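Local coordinates for protein Gp26 (Listeria phage P40, PDB 4JZ5) that probably hydrolyses the glycosidic bonds of Listeria cell-wall peptidoglycan, as a phage endolysin whose catalytic domain belongs to glycosyl hydrolase family 25, at residues A[82-87]-A[133-138]. Numbering follows the deposited sequence.
Sequences ALFEGG and QRFIDH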
ATOM      1  N   ALA A  82       6.506  -7.847   0.413  1.00  5.24           N
ATOM      2  CA  ALA A  82       6.652  -9.296   0.458  1.00  5.59           C
ATOM      3  C   ALA A  82       8.042  -9.800   0.099  1.00  5.34           C
ATOM      4  O   ALA A  82       8.639  -9.344  -0.877  1.00  6.01           O
ATOM      5  CB  ALA A  82       5.661  -9.925  -0.485  1.00  7.55           C
ATOM      6  N   LEU A  83       8.501 -10.783   0.866  1.00  5.37           N
ATOM      7  CA  LEU A  83       9.772 -11.465   0.638  1.00  5.98           C
ATOM      8  C   LEU A  83       9.625 -12.971   0.876  1.00  5.57           C
ATOM      9  O   LEU A  83      10.600 -13.662   1.148  1.00  6.13           O
ATOM     10  CB  LEU A  83      10.837 -10.904   1.575  1.00  5.99           C
ATOM     11  CG  LEU A  83      11.219  -9.454   1.272  1.00  6.45           C
ATOM     12  CD1 LEU A  83      12.056  -8.855   2.390  1.00  8.03           C
ATOM     13  CD2 LEU A  83      11.947  -9.344  -0.052  1.00  9.28           C
ATOM     14  N   PHE A  84       8.412 -13.505   0.750  1.00  5.48           N
ATOM     15  CA  PHE A  84       8.170 -14.842   1.275  1.00  6.25           C
ATOM     16  C   PHE A  84       8.742 -15.973   0.426  1.00  6.30           C
ATOM     17  O   PHE A  84       8.812 -15.901  -0.801  1.00  6.66           O
ATOM     18  CB  PHE A  84       6.690 -15.081   1.637  1.00  5.91           C
ATOM     19  CG  PHE A  84       5.677 -14.614   0.615  1.00  5.28           C
ATOM     20  CD1 PHE A  84       5.527 -15.259  -0.605  1.00  5.85           C
ATOM     21  CD2 PHE A  84       4.820 -13.578   0.910  1.00  5.55           C
ATOM     22  CE1 PHE A  84       4.555 -14.848  -1.508  1.00  6.29           C
ATOM     23  CE2 PHE A  84       3.831 -13.185   0.015  1.00  5.06           C
ATOM     24  CZ  PHE A  84       3.701 -13.814  -1.192  1.00  6.52           C
ATOM     25  N   GLU A  85       9.146 -17.028   1.118  1.00  6.47           N
ATOM     26  CA  GLU A  85       9.795 -18.174   0.493  1.00  6.95           C
ATOM     27  C   GLU A  85       8.819 -19.234  -0.014  1.00  7.10           C
ATOM     28  O   GLU A  85       9.235 -20.160  -0.706  1.00  7.51           O
ATOM     29  CB  GLU A  85      10.775 -18.821   1.486  1.00  7.44           C
ATOM     30  CG  GLU A  85      11.956 -17.911   1.834  1.00  7.53           C
ATOM     31  CD  GLU A  85      13.025 -18.567   2.679  1.00  8.28           C
ATOM     32  OE1 GLU A  85      12.853 -19.742   3.080  1.00  9.17           O
ATOM     33  OE2 GLU A  85      14.079 -17.909   2.912  1.00  9.71           O
ATOM     34  N   GLY A  86       7.538 -19.101   0.329  1.00  7.10           N
ATOM     35  CA  GLY A  86       6.565 -20.147   0.094  1.00  7.27           C
ATOM     36  C   GLY A  86       6.251 -20.874   1.385  1.00  7.00           C
ATOM     37  O   GLY A  86       6.835 -20.598   2.426  1.00  8.00           O
ATOM     38  N   GLY A  87       5.303 -21.804   1.333  1.00  8.76           N
ATOM     39  CA  GLY A  87       5.000 -22.622   2.489  1.00  9.58           C
ATOM     40  C   GLY A  87       4.652 -21.807   3.717  1.00  7.51           C
ATOM     41  O   GLY A  87       3.918 -20.831   3.641  1.00  8.27           O
ATOM     42  N   GLN A 133      -2.147 -15.459  -3.221  1.00  5.09           N
ATOM     43  CA  GLN A 133      -3.490 -15.789  -2.764  1.00  5.39           C
ATOM     44  C   GLN A 133      -3.487 -16.310  -1.325  1.00  5.61           C
ATOM     45  O   GLN A 133      -4.349 -15.923  -0.526  1.00  5.68           O
ATOM     46  CB  GLN A 133      -4.156 -16.815  -3.683  1.00  5.51           C
ATOM     47  CG  GLN A 133      -5.652 -16.906  -3.429  1.00  5.52           C
ATOM     48  CD  GLN A 133      -6.345 -15.656  -3.886  1.00  5.52           C
ATOM     49  OE1 GLN A 133      -6.329 -15.353  -5.080  1.00  6.85           O
ATOM     50  NE2 GLN A 133      -6.858 -14.864  -2.961  1.00  6.55           N
ATOM     51  N   ARG A 134      -2.540 -17.188  -1.002  1.00  5.59           N
ATOM     52  CA  ARG A 134      -2.429 -17.695   0.361  1.00  5.70           C
ATOM     53  C   ARG A 134      -2.216 -16.557   1.349  1.00  5.35           C
ATOM     54  O   ARG A 134      -2.832 -16.546   2.426  1.00  5.93           O
ATOM     55  CB  ARG A 134      -1.308 -18.725   0.478  1.00  6.39           C
ATOM     56  CG  ARG A 134      -1.559 -19.993  -0.326  1.00  6.91           C
ATOM     57  CD  ARG A 134      -0.379 -20.952  -0.193  1.00  7.49           C
ATOM     58  NE  ARG A 134      -0.273 -21.470   1.166  1.00  9.38           N
ATOM     59  CZ  ARG A 134       0.809 -21.435   1.934  1.00  8.55           C
ATOM     60  NH1 ARG A 134       1.951 -20.921   1.511  1.00  9.02           N
ATOM     61  NH2 ARG A 134       0.728 -21.935   3.158  1.00 10.25           N
ATOM     62  N   PHE A 135      -1.346 -15.619   1.007  1.00  5.05           N
ATOM     63  CA  PHE A 135      -1.096 -14.469   1.866  1.00  5.32           C
ATOM     64  C   PHE A 135      -2.367 -13.654   2.094  1.00  4.72           C
ATOM     65  O   PHE A 135      -2.729 -13.355   3.230  1.00  5.18           O
ATOM     66  CB  PHE A 135      -0.000 -13.610   1.222  1.00  4.88           C
ATOM     67  CG  PHE A 135       0.345 -12.355   1.993  1.00  4.55           C
ATOM     68  CD1 PHE A 135      -0.469 -11.236   1.942  1.00  4.81           C
ATOM     69  CD2 PHE A 135       1.506 -12.297   2.756  1.00  5.25           C
ATOM     70  CE1 PHE A 135      -0.148 -10.091   2.651  1.00  4.98           C
ATOM     71  CE2 PHE A 135       1.838 -11.149   3.461  1.00  5.32           C
ATOM     72  CZ  PHE A 135       1.003 -10.048   3.407  1.00  5.48           C
ATOM     73  N   ILE A 136      -3.024 -13.287   1.008  1.00  4.59           N
ATOM     74  CA  ILE A 136      -4.204 -12.435   1.063  1.00  5.25           C
ATOM     75  C   ILE A 136      -5.347 -13.128   1.806  1.00  5.44           C
ATOM     76  O   ILE A 136      -5.983 -12.512   2.667  1.00  5.66           O
ATOM     77  CB  ILE A 136      -4.594 -12.012  -0.362  1.00  5.11           C
ATOM     78  CG1 ILE A 136      -3.539 -11.029  -0.902  1.00  5.39           C
ATOM     79  CG2 ILE A 136      -6.008 -11.433  -0.410  1.00  6.11           C
ATOM     80  CD1 ILE A 136      -3.652 -10.762  -2.378  1.00  8.12           C
ATOM     81  N   ASP A 137      -5.588 -14.399   1.503  1.00  5.79           N
ATOM     82  CA  ASP A 137      -6.619 -15.138   2.201  1.00  6.31           C
ATOM     83  C   ASP A 137      -6.345 -15.142   3.697  1.00  5.74           C
ATOM     84  O   ASP A 137      -7.271 -15.026   4.509  1.00  6.77           O
ATOM     85  CB  ASP A 137      -6.649 -16.592   1.749  1.00  7.03           C
ATOM     86  CG  ASP A 137      -7.143 -16.794   0.318  1.00  7.89           C
ATOM     87  OD1 ASP A 137      -7.641 -15.852  -0.310  1.00  8.54           O
ATOM     88  OD2 ASP A 137      -7.036 -17.948  -0.161  1.00 10.87           O
ATOM     89  N   HIS A 138      -5.092 -15.337   4.090  1.00  5.61           N
ATOM     90  CA  HIS A 138      -4.778 -15.391   5.504  1.00  5.83           C
ATOM     91  C   HIS A 138      -5.062 -14.062   6.190  1.00  5.71           C
ATOM     92  O   HIS A 138      -5.689 -14.015   7.251  1.00  6.19           O
ATOM     93  CB  HIS A 138      -3.331 -15.826   5.723  1.00  6.83           C
ATOM     94  CG  HIS A 138      -3.028 -16.136   7.145  1.00  6.73           C
ATOM     95  ND1 HIS A 138      -3.470 -17.293   7.746  1.00  8.65           N
ATOM     96  CD2 HIS A 138      -2.358 -15.448   8.098  1.00  8.09           C
ATOM     97  CE1 HIS A 138      -3.084 -17.302   9.010  1.00  8.83           C
ATOM     98  NE2 HIS A 138      -2.405 -16.198   9.247  1.00  9.45           N
TER
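R134 reaches from helix 128-143 to the backbone of G87, while one helical residue further on F135 meets F84. From CB, which points toward the loop 82-87, the arginine sends CG anti to the carbonyl carbon, beside the backbone N, and CD continues anti; the chain then bends at chi3 (67°), turning the guanidinium edge to the loop. R134 CZ comes to 3.6 Å from G87 O. R134 NH1 donates to G87 O at 2.9 Å, nearly straight at 164° and almost in the guanidinium plane, while R134 NH2 adds a weak bond to G87 O at 3.4 Å. NH1 also forms a salt bridge with E131, and the side chain touches T90 and I91 of helix 87-106. A long, multi-donor side chain suits a place where a carbonyl and a carboxylate both need donors. G86 and G87 take positive phi, which glycine adopts readily.

Deeper in, F84 CE2 lies 3.7 Å from F135 CD2. The rings are nearly parallel, at 29°, but offset so far that little of one faces the other. Two wholly apolar phenylalanines suit this buried layer; F84's ring also meets that of Y118, and F135's that of H80. The loop follows strand 76-81, and both rings lie on L116 of its parallel neighbour 114-117, in a mostly parallel sheet closed by antiparallel strands, consistent with the irregular alpha/beta barrel of family 25.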